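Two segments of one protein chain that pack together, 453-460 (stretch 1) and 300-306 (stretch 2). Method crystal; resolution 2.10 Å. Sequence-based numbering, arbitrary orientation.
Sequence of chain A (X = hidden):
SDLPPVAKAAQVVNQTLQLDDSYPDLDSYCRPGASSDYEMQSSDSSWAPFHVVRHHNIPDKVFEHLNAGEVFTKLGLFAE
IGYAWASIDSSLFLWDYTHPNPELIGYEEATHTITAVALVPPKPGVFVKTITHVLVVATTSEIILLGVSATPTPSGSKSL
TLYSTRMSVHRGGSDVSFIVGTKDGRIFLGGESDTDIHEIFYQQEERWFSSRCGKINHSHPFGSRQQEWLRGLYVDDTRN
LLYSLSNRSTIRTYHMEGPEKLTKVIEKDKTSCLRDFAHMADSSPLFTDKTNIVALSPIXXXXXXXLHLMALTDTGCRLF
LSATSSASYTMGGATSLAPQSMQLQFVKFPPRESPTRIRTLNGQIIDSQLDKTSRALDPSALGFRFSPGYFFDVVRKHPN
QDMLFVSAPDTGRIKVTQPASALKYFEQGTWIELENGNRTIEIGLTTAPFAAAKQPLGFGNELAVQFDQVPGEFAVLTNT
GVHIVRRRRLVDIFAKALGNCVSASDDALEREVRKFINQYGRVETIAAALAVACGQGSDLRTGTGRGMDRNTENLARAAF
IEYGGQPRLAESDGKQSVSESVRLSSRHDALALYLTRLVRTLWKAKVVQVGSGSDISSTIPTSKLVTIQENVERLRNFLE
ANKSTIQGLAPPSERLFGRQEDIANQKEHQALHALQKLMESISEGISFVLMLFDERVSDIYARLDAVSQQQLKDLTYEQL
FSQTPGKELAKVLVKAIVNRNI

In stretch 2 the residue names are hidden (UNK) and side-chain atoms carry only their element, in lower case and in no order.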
# COMPACT_ATOMS: atom_id res chain seq x y z
N ALA A 453 6.63 8.08 -0.53
CA ALA A 453 6.85 9.50 -0.29
C ALA A 453 5.53 10.10 0.18
O ALA A 453 4.50 9.43 0.23
CB ALA A 453 7.37 10.20 -1.55
N LYS A 454 5.58 11.39 0.52
CA LYS A 454 4.42 12.09 1.05
C LYS A 454 3.74 12.98 0.01
O LYS A 454 2.79 13.69 0.35
CB LYS A 454 4.82 12.92 2.27
CG LYS A 454 5.39 12.07 3.39
CD LYS A 454 5.29 12.76 4.75
CE LYS A 454 5.56 11.78 5.88
NZ LYS A 454 4.56 10.67 5.93
N GLN A 455 4.19 12.95 -1.24
CA GLN A 455 3.59 13.72 -2.31
C GLN A 455 3.71 12.92 -3.60
O GLN A 455 4.50 11.96 -3.66
CB GLN A 455 4.26 15.10 -2.46
CG GLN A 455 5.74 15.05 -2.81
CD GLN A 455 6.62 14.63 -1.65
OE1 GLN A 455 6.42 15.06 -0.51
NE2 GLN A 455 7.58 13.76 -1.92
N PRO A 456 2.95 13.28 -4.64
CA PRO A 456 2.94 12.46 -5.87
C PRO A 456 4.32 12.13 -6.43
O PRO A 456 4.58 10.98 -6.77
CB PRO A 456 2.12 13.32 -6.84
CG PRO A 456 1.19 14.07 -5.95
CD PRO A 456 1.94 14.35 -4.69
N LEU A 457 5.20 13.12 -6.55
CA LEU A 457 6.57 12.83 -6.98
C LEU A 457 7.26 11.99 -5.92
O LEU A 457 7.39 12.40 -4.76
CB LEU A 457 7.34 14.13 -7.22
CG LEU A 457 7.20 14.76 -8.61
CD1 LEU A 457 7.90 16.12 -8.63
CD2 LEU A 457 7.77 13.85 -9.69
N GLY A 458 7.70 10.79 -6.31
CA GLY A 458 8.34 9.86 -5.41
C GLY A 458 7.40 8.86 -4.77
O GLY A 458 7.86 7.85 -4.22
N PHE A 459 6.09 9.10 -4.83
CA PHE A 459 5.12 8.27 -4.11
C PHE A 459 5.20 6.81 -4.53
O PHE A 459 5.14 5.91 -3.69
CB PHE A 459 3.71 8.81 -4.34
CG PHE A 459 2.63 7.98 -3.71
CD1 PHE A 459 2.21 8.23 -2.42
CD2 PHE A 459 2.04 6.94 -4.41
CE1 PHE A 459 1.22 7.46 -1.84
CE2 PHE A 459 1.05 6.17 -3.84
CZ PHE A 459 0.64 6.44 -2.55
N GLY A 460 5.31 6.55 -5.83
CA GLY A 460 5.17 5.20 -6.34
C GLY A 460 6.46 4.42 -6.46
O GLY A 460 6.51 3.40 -7.15
N UNK A 300 -5.76 8.68 -3.93
CA UNK A 300 -5.57 9.74 -2.93
C UNK A 300 -4.70 10.87 -3.46
O UNK A 300 -3.94 10.72 -4.42
c UNK A 300 -4.88 9.01 -1.77
c UNK A 300 -4.98 7.47 -3.60
c UNK A 300 -4.14 7.89 -2.43
N UNK A 301 -4.82 12.03 -2.80
CA UNK A 301 -4.07 13.21 -3.21
C UNK A 301 -2.57 13.01 -3.02
O UNK A 301 -1.77 13.66 -3.71
c UNK A 301 -4.54 14.43 -2.43
N UNK A 302 -2.17 12.14 -2.10
CA UNK A 302 -0.76 11.84 -1.92
C UNK A 302 -0.17 11.17 -3.16
O UNK A 302 1.03 11.32 -3.43
c UNK A 302 -0.56 10.94 -0.70
c UNK A 302 -1.00 11.65 0.57
o UNK A 302 -1.34 9.75 -0.86
N UNK A 303 -0.99 10.45 -3.92
CA UNK A 303 -0.53 9.72 -5.09
C UNK A 303 -0.59 10.55 -6.36
O UNK A 303 0.30 10.45 -7.21
c UNK A 303 -1.36 8.44 -5.26
c UNK A 303 -1.53 6.16 -6.35
c UNK A 303 -0.88 7.54 -6.39
o UNK A 303 -2.52 5.98 -5.62
o UNK A 303 -1.04 5.26 -7.06
N UNK A 304 -1.63 11.38 -6.51
CA UNK A 304 -1.80 12.17 -7.72
C UNK A 304 -2.66 13.38 -7.41
O UNK A 304 -3.60 13.30 -6.62
c UNK A 304 -2.45 11.33 -8.83
N UNK A 305 -2.32 14.51 -8.04
CA UNK A 305 -3.06 15.75 -7.83
C UNK A 305 -4.35 15.78 -8.64
O UNK A 305 -5.43 16.05 -8.11
o UNK A 305 -2.94 18.15 -8.17
c UNK A 305 -2.19 16.95 -8.19
N UNK A 306 -4.26 15.49 -9.94
CA UNK A 306 -5.39 15.63 -10.85
C UNK A 306 -6.27 14.39 -10.88
O UNK A 306 -7.48 14.49 -10.66
n UNK A 306 -1.77 18.84 -14.92
c UNK A 306 -3.45 17.46 -13.68
c UNK A 306 -2.67 18.77 -13.73
c UNK A 306 -4.87 15.95 -12.26
c UNK A 306 -4.19 17.31 -12.37

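Position 300 carries three side-chain carbons that close a ring onto the backbone N, and the ring stays clear of stretch 1. A ring through the backbone N defines proline, P300. Its phi of -74° suits the ring, and its carbonyl O accepts hydrogen bonds from the backbone N of positions 303 and 304, drawing the chain into a turn.

Position 301 has one side-chain carbon, pointing away from stretch 1, so it is alanine, A301. A lone methyl so directed leaves the contact to the backbone, whose O lies 3.7 Å from P456 CG.

At position 302 the first side-chain carbon bears one oxygen and one carbon. The branch oxygen of 302 lies 3.6 Å from F459 CE1, and the branch carbon of 302 is 4.3 Å from K454 O. This branching at CB, with a hydroxyl and a methyl, identifies threonine, T302, with chi1 in the p well. A small, branched residue can thus touch the aromatic ring and the neighbouring backbone.

Position 303 shows a chain of three carbons, the third carrying two oxygens. Its CB lies over a face of the F459 ring, and the second side-chain carbon of 303 is 3.5 Å from F459 CE2. The end group is a carboxylate, one carbon further out than aspartate would give, so this is glutamate, E303, with an extended t, t chain. The aliphatic part thereby meets the aromatic surface, while both carboxylate oxygens are satisfied by hydrogen bonds elsewhere in the structure, as a buried charge requires.

Position 304 again has a single side-chain carbon, directed away from stretch 1: alanine, A304. Its backbone N lies 3.9 Å from P456 CG, and the small methyl is in keeping with a buried site.

Position 305 has one carbon followed by one oxygen, hence serine, S305. Its backbone N is 4.1 Å from P456 CG; the short polar side chain is compatible with its exposed setting.

Position 306 has four carbons in a row ending in nitrogen, which is lysine, K306. Its side chain does not reach stretch 1 and is extended and exposed, as suits an amine.

The contact works by close packing, with no hydrogen bond between the stretches. P456 rests against the backbone of the turn, its CB 3.4 Å from E303 O. Although P456 N approaches T302 O to 3.0 Å, proline has no hydrogen to share; P456 CA instead makes a CA-H...O contact with T302 O at 3.3 Å. F459 points toward the turn and receives E303 CA over its ring face, 3.9 Å from the centroid, in a CH-pi contact.

Stretch 2 (300-306) PATEASK
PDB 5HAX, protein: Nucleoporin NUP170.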